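Local atomic coordinates of inorganic polyphosphate/ATP-glucomannokinase (Arthrobacter sp., PDB entry 1WOQ), a protein that phosphorylates glucose and mannose, drawing the phosphoryl group from either inorganic polyphosphate or ATP, and belongs to the ROK family of kinases. Residues I121-D125 with L163-E168; L14-I19 with S76-F82; G152-A156 with A167-H171. All blocks are in the same frame, centred on the assembly; numbering follows the deposited sequence.

The three contacts follow the enzyme from one β-sheet, across the glucose pocket, to the other. Contact 2 pairs two inner strands of the first sheet. Its centre is about 15 Å from that of contact 1, and the two join through strand 118-122 and the first residue of the helix that follows: Ile121 N meets Val80 O at 2.9 Å and Asp123 N meets Phe82 O at 3.0 Å. Contact 1 bridges to strand 162-164 of the second sheet. Contact 3, centred about 8 Å from contact 1, shares Ala167 and Glu168 with it, and both touch the bound glucose. Contacts 2 and 3 lie about 20 Å apart between centres, about 7 Å between nearest atoms.

Contact 1: I121-D125 with L163-E168. With BGC (beta-D-glucopyranose), chain C.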
loop_
_atom_site.group_PDB
_atom_site.type_symbol
_atom_site.label_atom_id
_atom_site.label_comp_id
_atom_site.label_asym_id
_atom_site.label_seq_id
_atom_site.Cartn_x
_atom_site.Cartn_y
_atom_site.Cartn_z
ATOM N N ILE A 121 -1.391 3.562 -8.552
ATOM C CA ILE A 121 -0.295 2.634 -8.319
ATOM C C ILE A 121 -0.787 1.636 -7.280
ATOM O O ILE A 121 -1.661 1.954 -6.474
ATOM C CB ILE A 121 0.951 3.367 -7.776
ATOM C CG1 ILE A 121 2.066 2.359 -7.479
ATOM C CG2 ILE A 121 0.582 4.165 -6.528
ATOM C CD1 ILE A 121 3.368 3.007 -7.028
ATOM N N ASN A 122 -0.251 0.424 -7.306
ATOM C CA ASN A 122 -0.664 -0.569 -6.325
ATOM C C ASN A 122 -0.398 -0.050 -4.909
ATOM O O ASN A 122 0.617 0.600 -4.663
ATOM C CB ASN A 122 0.087 -1.879 -6.554
ATOM C CG ASN A 122 -0.120 -2.859 -5.431
ATOM O OD1 ASN A 122 0.699 -2.951 -4.519
ATOM N ND2 ASN A 122 -1.234 -3.589 -5.475
ATOM N N ASP A 123 -1.303 -0.344 -3.980
ATOM C CA ASP A 123 -1.154 0.133 -2.608
ATOM C C ASP A 123 0.126 -0.320 -1.898
ATOM O O ASP A 123 0.770 0.476 -1.205
ATOM C CB ASP A 123 -2.386 -0.242 -1.769
ATOM C CG ASP A 123 -2.584 -1.746 -1.630
ATOM O OD1 ASP A 123 -3.163 -2.163 -0.605
ATOM O OD2 ASP A 123 -2.188 -2.510 -2.536
ATOM N N ALA A 124 0.502 -1.586 -2.062
ATOM C CA ALA A 124 1.720 -2.083 -1.425
ATOM C C ALA A 124 2.945 -1.445 -2.082
ATOM O O ALA A 124 3.914 -1.104 -1.400
ATOM C CB ALA A 124 1.788 -3.613 -1.524
ATOM N N ASP A 125 2.895 -1.281 -3.404
ATOM C CA ASP A 125 3.993 -0.656 -4.141
ATOM C C ASP A 125 4.227 0.761 -3.618
ATOM O O ASP A 125 5.373 1.190 -3.454
ATOM C CB ASP A 125 3.685 -0.594 -5.642
ATOM C CG ASP A 125 3.894 -1.927 -6.349
ATOM O OD1 ASP A 125 4.262 -2.919 -5.684
ATOM O OD2 ASP A 125 3.687 -1.972 -7.581
ATOM N N LEU A 163 11.619 0.583 -7.391
ATOM C CA LEU A 163 10.461 -0.299 -7.349
ATOM C C LEU A 163 10.360 -1.230 -8.550
ATOM O O LEU A 163 10.388 -0.786 -9.696
ATOM C CB LEU A 163 9.167 0.521 -7.260
ATOM C CG LEU A 163 7.856 -0.261 -7.428
ATOM C CD1 LEU A 163 7.599 -1.133 -6.200
ATOM C CD2 LEU A 163 6.705 0.721 -7.627
ATOM N N VAL A 164 10.272 -2.529 -8.269
ATOM C CA VAL A 164 10.059 -3.554 -9.287
ATOM C C VAL A 164 8.545 -3.670 -9.082
ATOM O O VAL A 164 8.079 -4.324 -8.150
ATOM C CB VAL A 164 10.766 -4.874 -8.915
ATOM C CG1 VAL A 164 10.412 -5.957 -9.920
ATOM C CG2 VAL A 164 12.282 -4.656 -8.895
ATOM N N PRO A 165 7.758 -3.032 -9.957
ATOM C CA PRO A 165 6.298 -3.037 -9.846
ATOM C C PRO A 165 5.466 -4.304 -9.880
ATOM O O PRO A 165 5.822 -5.307 -10.499
ATOM C CB PRO A 165 5.874 -2.065 -10.945
ATOM C CG PRO A 165 6.875 -2.344 -12.011
ATOM C CD PRO A 165 8.178 -2.431 -11.237
ATOM N N ASN A 166 4.343 -4.208 -9.176
ATOM C CA ASN A 166 3.324 -5.242 -9.119
ATOM C C ASN A 166 3.658 -6.639 -8.609
ATOM O O ASN A 166 3.098 -7.618 -9.097
ATOM C CB ASN A 166 2.668 -5.345 -10.502
ATOM C CG ASN A 166 1.914 -4.077 -10.887
ATOM O OD1 ASN A 166 2.120 -3.511 -11.970
ATOM N ND2 ASN A 166 1.033 -3.630 -10.004
ATOM N N ALA A 167 4.548 -6.754 -7.628
ATOM C CA ALA A 167 4.828 -8.087 -7.090
ATOM C C ALA A 167 3.599 -8.440 -6.248
ATOM O O ALA A 167 3.162 -7.637 -5.422
ATOM C CB ALA A 167 6.081 -8.067 -6.214
ATOM N N GLU A 168 3.031 -9.625 -6.463
ATOM C CA GLU A 168 1.844 -10.047 -5.715
ATOM C C GLU A 168 2.146 -11.245 -4.822
ATOM O O GLU A 168 1.490 -12.280 -4.914
ATOM C CB GLU A 168 0.706 -10.394 -6.688
ATOM C CG GLU A 168 0.025 -9.179 -7.322
ATOM C CD GLU A 168 -0.883 -8.439 -6.347
ATOM O OE1 GLU A 168 -1.444 -9.094 -5.443
ATOM O OE2 GLU A 168 -1.055 -7.208 -6.500
HETATM C C2 BGC C . -3.929 -7.678 -3.473
HETATM C C3 BGC C . -2.719 -6.743 -3.591
HETATM C C4 BGC C . -2.720 -5.732 -2.435
HETATM C C5 BGC C . -2.805 -6.480 -1.096
HETATM C C6 BGC C . -2.895 -5.563 0.109
HETATM C C1 BGC C . -3.920 -8.337 -2.091
HETATM O O1 BGC C . -5.024 -9.160 -1.937
HETATM O O2 BGC C . -3.874 -8.670 -4.484
HETATM O O3 BGC C . -2.750 -6.058 -4.835
HETATM O O4 BGC C . -1.530 -4.951 -2.474
HETATM O O5 BGC C . -3.974 -7.329 -1.077
HETATM O O6 BGC C . -3.955 -4.629 -0.027
HETATM O O HOH W 1 6.265 -4.704 -6.257
#
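The glucose pocket is built here from the end of strand 118-122, the first turn of helix 123-134 and the loop after strand 162-164. Asn122 is the helix N-cap: its OD1 accepts from Asp125 N at 3.0 Å and, more weakly, from Ala124 N at 2.8 Å. An amide can cap and still donate: ND2 makes weak hydrogen bonds to BGC O3 (3.0 Å) and BGC O4 (3.3 Å), and also one to Gly84 O. Carboxylates from both segments accept the sugar hydroxyls. Asp123 OD2 accepts from BGC O4 at 2.5 Å and Asp123 OD1 from BGC O6 at 2.7 Å, O6 being the hydroxyl phosphorylated in glucokinases. Glu168 OE1 accepts from BGC O2 and OE2 from BGC O3, both at 2.6 Å.

Away from the sugar, Asp125 OD2 takes a nearly straight hydrogen bond from Asn166 N at 2.8 Å, fastening the loop. Asn166 has a positive phi (59°), a left-handed conformation asparagine tolerates well. Water 1 donates to Asp125 OD1 (2.7 Å) and Val164 O (2.6 Å) and accepts from Ala167 N (3.0 Å). Ile121 CD1 packs on Leu163 CD2 at 4.1 Å, and Leu129 of the helix touches both side chains. Glu180, His171 and Asn96 also bind the glucose. A sugar bound in the cleft between two β-sheet domains is characteristic of sugar kinases of the actin-like ATPase clan, here of the ROK family.

Contact 2: L14-I19 with S76-F82; sequences LIGIDI and SPVGVTF
Ile15, Ile17 and Ile19 (chi1 m; chi2 m at Ile17, t at the others) interleave with Val78 and Val80 (chi1 t) on one sheet face: Ile15 CG2 and Ile17 CG1 each lie 3.9 Å from Val78 CG1, and Ile19 CD1 3.6 Å from Val80 CG1. Branched side chains suit these extended strands, which run parallel at 14°, axes 4.6 Å apart, with Gly16 CA 4.7 Å from Gly79 CA. Gly79 N donates to Ile15 O (3.1 Å), Ile17 N to Gly79 O (2.7 Å) and Thr81 N to Ile17 O (2.8 Å). Next, Thr81 OG1 (chi1 p) replaces a backbone acceptor, receiving Ile19 N at 3.0 Å and donating to Asp18 OD1 at a very short 2.5 Å. Asp18, its side chain about 5 Å from a phosphate ion that is probably a crystallisation additive, opens a sequence consistent with the DxGxT phosphate-1 motif of the actin-like ATPase clan. Helix 51-66 covers the isoleucines, helix 250-262 Leu14 and Thr81; strands 23-30 and 118-122 flank the pair.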
loop_
_atom_site.group_PDB
_atom_site.type_symbol
_atom_site.label_atom_id
_atom_site.label_comp_id
_atom_site.label_asym_id
_atom_site.label_seq_id
_atom_site.Cartn_x
_atom_site.Cartn_y
_atom_site.Cartn_z
ATOM N N LEU A 14 2.061 17.506 -3.172
ATOM C CA LEU A 14 1.153 16.789 -4.060
ATOM C C LEU A 14 0.156 16.011 -3.219
ATOM O O LEU A 14 0.491 15.537 -2.135
ATOM C CB LEU A 14 1.926 15.813 -4.951
ATOM C CG LEU A 14 2.793 16.383 -6.080
ATOM C CD1 LEU A 14 3.567 15.249 -6.736
ATOM C CD2 LEU A 14 1.921 17.093 -7.108
ATOM N N ILE A 15 -1.067 15.883 -3.719
ATOM C CA ILE A 15 -2.087 15.136 -3.002
ATOM C C ILE A 15 -1.934 13.651 -3.301
ATOM O O ILE A 15 -1.754 13.255 -4.453
ATOM C CB ILE A 15 -3.515 15.581 -3.413
ATOM C CG1 ILE A 15 -3.777 17.007 -2.920
ATOM C CG2 ILE A 15 -4.554 14.602 -2.848
ATOM C CD1 ILE A 15 -5.082 17.614 -3.432
ATOM N N GLY A 16 -1.984 12.842 -2.246
ATOM C CA GLY A 16 -1.888 11.400 -2.390
ATOM C C GLY A 16 -3.145 10.810 -1.778
ATOM O O GLY A 16 -3.593 11.273 -0.731
ATOM N N ILE A 17 -3.720 9.798 -2.425
ATOM C CA ILE A 17 -4.943 9.159 -1.946
ATOM C C ILE A 17 -4.700 7.660 -1.791
ATOM O O ILE A 17 -4.140 7.029 -2.682
ATOM C CB ILE A 17 -6.108 9.373 -2.950
ATOM C CG1 ILE A 17 -6.334 10.871 -3.184
ATOM C CG2 ILE A 17 -7.390 8.729 -2.420
ATOM C CD1 ILE A 17 -6.834 11.623 -1.961
ATOM N N ASP A 18 -5.131 7.094 -0.666
ATOM C CA ASP A 18 -4.947 5.668 -0.403
ATOM C C ASP A 18 -6.314 4.993 -0.279
ATOM O O ASP A 18 -7.083 5.287 0.639
ATOM C CB ASP A 18 -4.118 5.500 0.883
ATOM C CG ASP A 18 -3.682 4.063 1.138
ATOM O OD1 ASP A 18 -3.483 3.292 0.177
ATOM O OD2 ASP A 18 -3.513 3.706 2.321
ATOM N N ILE A 19 -6.622 4.109 -1.224
ATOM C CA ILE A 19 -7.898 3.401 -1.220
ATOM C C ILE A 19 -7.749 2.090 -0.458
ATOM O O ILE A 19 -7.041 1.180 -0.896
ATOM C CB ILE A 19 -8.379 3.101 -2.657
ATOM C CG1 ILE A 19 -8.613 4.415 -3.410
ATOM C CG2 ILE A 19 -9.659 2.268 -2.615
ATOM C CD1 ILE A 19 -8.962 4.243 -4.880
ATOM N N SER A 76 -2.934 20.336 -10.330
ATOM C CA SER A 76 -1.820 19.427 -10.097
ATOM C C SER A 76 -2.283 17.972 -10.117
ATOM O O SER A 76 -3.401 17.661 -9.709
ATOM C CB SER A 76 -1.153 19.744 -8.756
ATOM O OG SER A 76 -2.077 19.659 -7.687
ATOM N N PRO A 77 -1.427 17.061 -10.603
ATOM C CA PRO A 77 -1.782 15.641 -10.659
ATOM C C PRO A 77 -1.956 15.049 -9.263
ATOM O O PRO A 77 -1.320 15.493 -8.311
ATOM C CB PRO A 77 -0.606 15.021 -11.414
ATOM C CG PRO A 77 0.536 15.897 -11.022
ATOM C CD PRO A 77 -0.064 17.281 -11.119
ATOM N N VAL A 78 -2.825 14.050 -9.160
ATOM C CA VAL A 78 -3.104 13.387 -7.890
ATOM C C VAL A 78 -2.712 11.915 -7.957
ATOM O O VAL A 78 -3.052 11.219 -8.914
ATOM C CB VAL A 78 -4.610 13.483 -7.549
ATOM C CG1 VAL A 78 -4.920 12.719 -6.265
ATOM C CG2 VAL A 78 -5.007 14.940 -7.417
ATOM N N GLY A 79 -2.000 11.449 -6.934
ATOM C CA GLY A 79 -1.591 10.056 -6.882
ATOM C C GLY A 79 -2.611 9.262 -6.086
ATOM O O GLY A 79 -3.102 9.726 -5.059
ATOM N N VAL A 80 -2.930 8.060 -6.545
ATOM C CA VAL A 80 -3.927 7.238 -5.865
ATOM C C VAL A 80 -3.483 5.784 -5.824
ATOM O O VAL A 80 -2.890 5.292 -6.784
ATOM C CB VAL A 80 -5.279 7.313 -6.611
ATOM C CG1 VAL A 80 -6.337 6.513 -5.871
ATOM C CG2 VAL A 80 -5.704 8.771 -6.766
ATOM N N THR A 81 -3.758 5.097 -4.719
ATOM C CA THR A 81 -3.392 3.686 -4.616
ATOM C C THR A 81 -4.617 2.815 -4.837
ATOM O O THR A 81 -5.753 3.265 -4.697
ATOM C CB THR A 81 -2.824 3.315 -3.230
ATOM O OG1 THR A 81 -3.881 3.338 -2.260
ATOM C CG2 THR A 81 -1.724 4.288 -2.815
ATOM N N PHE A 82 -4.376 1.555 -5.171
ATOM C CA PHE A 82 -5.457 0.610 -5.398
ATOM C C PHE A 82 -4.921 -0.773 -5.067
ATOM O O PHE A 82 -3.810 -1.119 -5.461
ATOM C CB PHE A 82 -5.915 0.648 -6.853
ATOM C CG PHE A 82 -7.107 -0.216 -7.117
ATOM C CD1 PHE A 82 -8.390 0.265 -6.891
ATOM C CD2 PHE A 82 -6.944 -1.534 -7.528
ATOM C CE1 PHE A 82 -9.498 -0.558 -7.069
ATOM C CE2 PHE A 82 -8.046 -2.364 -7.707
ATOM C CZ PHE A 82 -9.322 -1.874 -7.477
HETATM O O HOH W 2 -1.753 17.224 -6.189
#

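Contact 3: G152-A156 with A167-H171. With BGC (beta-D-glucopyranose), chain C.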
loop_
_atom_site.group_PDB
_atom_site.type_symbol
_atom_site.label_atom_id
_atom_site.label_comp_id
_atom_site.label_asym_id
_atom_site.label_seq_id
_atom_site.Cartn_x
_atom_site.Cartn_y
_atom_site.Cartn_z
ATOM N N GLY A 152 -5.615 -7.925 3.039
ATOM C CA GLY A 152 -4.926 -8.891 2.205
ATOM C C GLY A 152 -3.457 -8.786 2.561
ATOM O O GLY A 152 -3.097 -8.076 3.502
ATOM N N ILE A 153 -2.606 -9.509 1.847
ATOM C CA ILE A 153 -1.176 -9.413 2.093
ATOM C C ILE A 153 -0.607 -8.730 0.860
ATOM O O ILE A 153 -0.769 -9.215 -0.257
ATOM C CB ILE A 153 -0.515 -10.794 2.278
ATOM C CG1 ILE A 153 -0.983 -11.410 3.604
ATOM C CG2 ILE A 153 1.017 -10.646 2.261
ATOM C CD1 ILE A 153 -0.348 -12.753 3.933
ATOM N N GLY A 154 0.022 -7.580 1.065
ATOM C CA GLY A 154 0.595 -6.860 -0.050
ATOM C C GLY A 154 2.096 -7.006 -0.039
ATOM O O GLY A 154 2.684 -7.388 0.976
ATOM N N SER A 155 2.724 -6.717 -1.171
ATOM C CA SER A 155 4.170 -6.806 -1.252
ATOM C C SER A 155 4.734 -5.808 -2.242
ATOM O O SER A 155 4.254 -5.701 -3.372
ATOM C CB SER A 155 4.609 -8.212 -1.674
ATOM O OG SER A 155 4.159 -8.515 -2.985
ATOM N N ALA A 156 5.753 -5.077 -1.804
ATOM C CA ALA A 156 6.443 -4.127 -2.661
ATOM C C ALA A 156 7.840 -4.712 -2.836
ATOM O O ALA A 156 8.541 -4.964 -1.851
ATOM C CB ALA A 156 6.534 -2.758 -1.991
ATOM N N ALA A 167 4.548 -6.754 -7.628
ATOM C CA ALA A 167 4.828 -8.087 -7.090
ATOM C C ALA A 167 3.599 -8.440 -6.248
ATOM O O ALA A 167 3.162 -7.637 -5.422
ATOM C CB ALA A 167 6.081 -8.067 -6.214
ATOM N N GLU A 168 3.031 -9.625 -6.463
ATOM C CA GLU A 168 1.844 -10.047 -5.715
ATOM C C GLU A 168 2.146 -11.245 -4.822
ATOM O O GLU A 168 1.490 -12.280 -4.914
ATOM C CB GLU A 168 0.706 -10.394 -6.688
ATOM C CG GLU A 168 0.025 -9.179 -7.322
ATOM C CD GLU A 168 -0.883 -8.439 -6.347
ATOM O OE1 GLU A 168 -1.444 -9.094 -5.443
ATOM O OE2 GLU A 168 -1.055 -7.208 -6.500
ATOM N N LEU A 169 3.138 -11.089 -3.949
ATOM C CA LEU A 169 3.558 -12.155 -3.045
ATOM C C LEU A 169 2.510 -12.573 -2.024
ATOM O O LEU A 169 2.667 -13.597 -1.356
ATOM C CB LEU A 169 4.854 -11.750 -2.333
ATOM C CG LEU A 169 6.180 -12.157 -2.990
ATOM C CD1 LEU A 169 6.047 -12.254 -4.496
ATOM C CD2 LEU A 169 7.263 -11.167 -2.592
ATOM N N GLY A 170 1.448 -11.785 -1.896
ATOM C CA GLY A 170 0.391 -12.139 -0.970
ATOM C C GLY A 170 -0.404 -13.286 -1.561
ATOM O O GLY A 170 -1.225 -13.903 -0.880
ATOM N N HIS A 171 -0.145 -13.587 -2.832
ATOM C CA HIS A 171 -0.856 -14.659 -3.510
ATOM C C HIS A 171 -0.004 -15.866 -3.854
ATOM O O HIS A 171 -0.364 -16.684 -4.703
ATOM C CB HIS A 171 -1.580 -14.100 -4.739
ATOM C CG HIS A 171 -2.679 -13.148 -4.378
ATOM N ND1 HIS A 171 -3.763 -13.532 -3.616
ATOM C CD2 HIS A 171 -2.812 -11.817 -4.579
ATOM C CE1 HIS A 171 -4.513 -12.476 -3.360
ATOM N NE2 HIS A 171 -3.959 -11.421 -3.931
HETATM C C2 BGC C . -3.929 -7.678 -3.473
HETATM C C3 BGC C . -2.719 -6.743 -3.591
HETATM C C4 BGC C . -2.720 -5.732 -2.435
HETATM C C5 BGC C . -2.805 -6.480 -1.096
HETATM C C6 BGC C . -2.895 -5.563 0.109
HETATM C C1 BGC C . -3.920 -8.337 -2.091
HETATM O O1 BGC C . -5.024 -9.160 -1.937
HETATM O O2 BGC C . -3.874 -8.670 -4.484
HETATM O O3 BGC C . -2.750 -6.058 -4.835
HETATM O O4 BGC C . -1.530 -4.951 -2.474
HETATM O O5 BGC C . -3.974 -7.329 -1.077
HETATM O O6 BGC C . -3.955 -4.629 -0.027
HETATM O O HOH W 3 0.062 -9.317 -2.914
HETATM O O HOH W 4 0.734 -6.316 -3.375
#
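Ser155, Gly170 and Ile153 bury the most surface where strand 153-159 meets the turn that carries Glu168 and His171 to the glucose. Ser155, with chi1 p, points its hydroxyl into the opposing backbone and, being small, can use it both ways: OG donates to Ala167 O at 2.8 Å and accepts from Leu169 N at 2.9 Å. Ile153 O meets Gly170 CA at 3.2 Å in a CA-H...O contact, and Ile153 CB lies 3.6 Å from the same CA. A beta carbon on Gly170 would stand 1.8 Å from Ile153 O, so glycine is needed for so close an approach. Water 3 joins this pair to the pocket, donating to Ile153 O (2.8 Å) and Glu168 OE1 (3.0 Å) and accepting from Gly170 N (3.0 Å).

Glu168-Leu169-Gly170-His171 is the E-x-G-H signature of ROK kinases: Gly170 packs on Ile153 while Glu168 and His171, either side of the 3-10 segment 169-170, bind the sugar, and His171 N closes the turn on Glu168 O at 3.0 Å. Glu168 OE1 accepts from BGC O2 and OE2 from BGC O3, both at 2.6 Å. His171 NE2 donates to BGC O2 at 2.8 Å and BGC O1 at 3.2 Å, while Asp178 holds its ND1. Gly152, just before the strand, and Gly154, on it, let the sugar lie close; a beta carbon on Gly152 would clash with BGC O5.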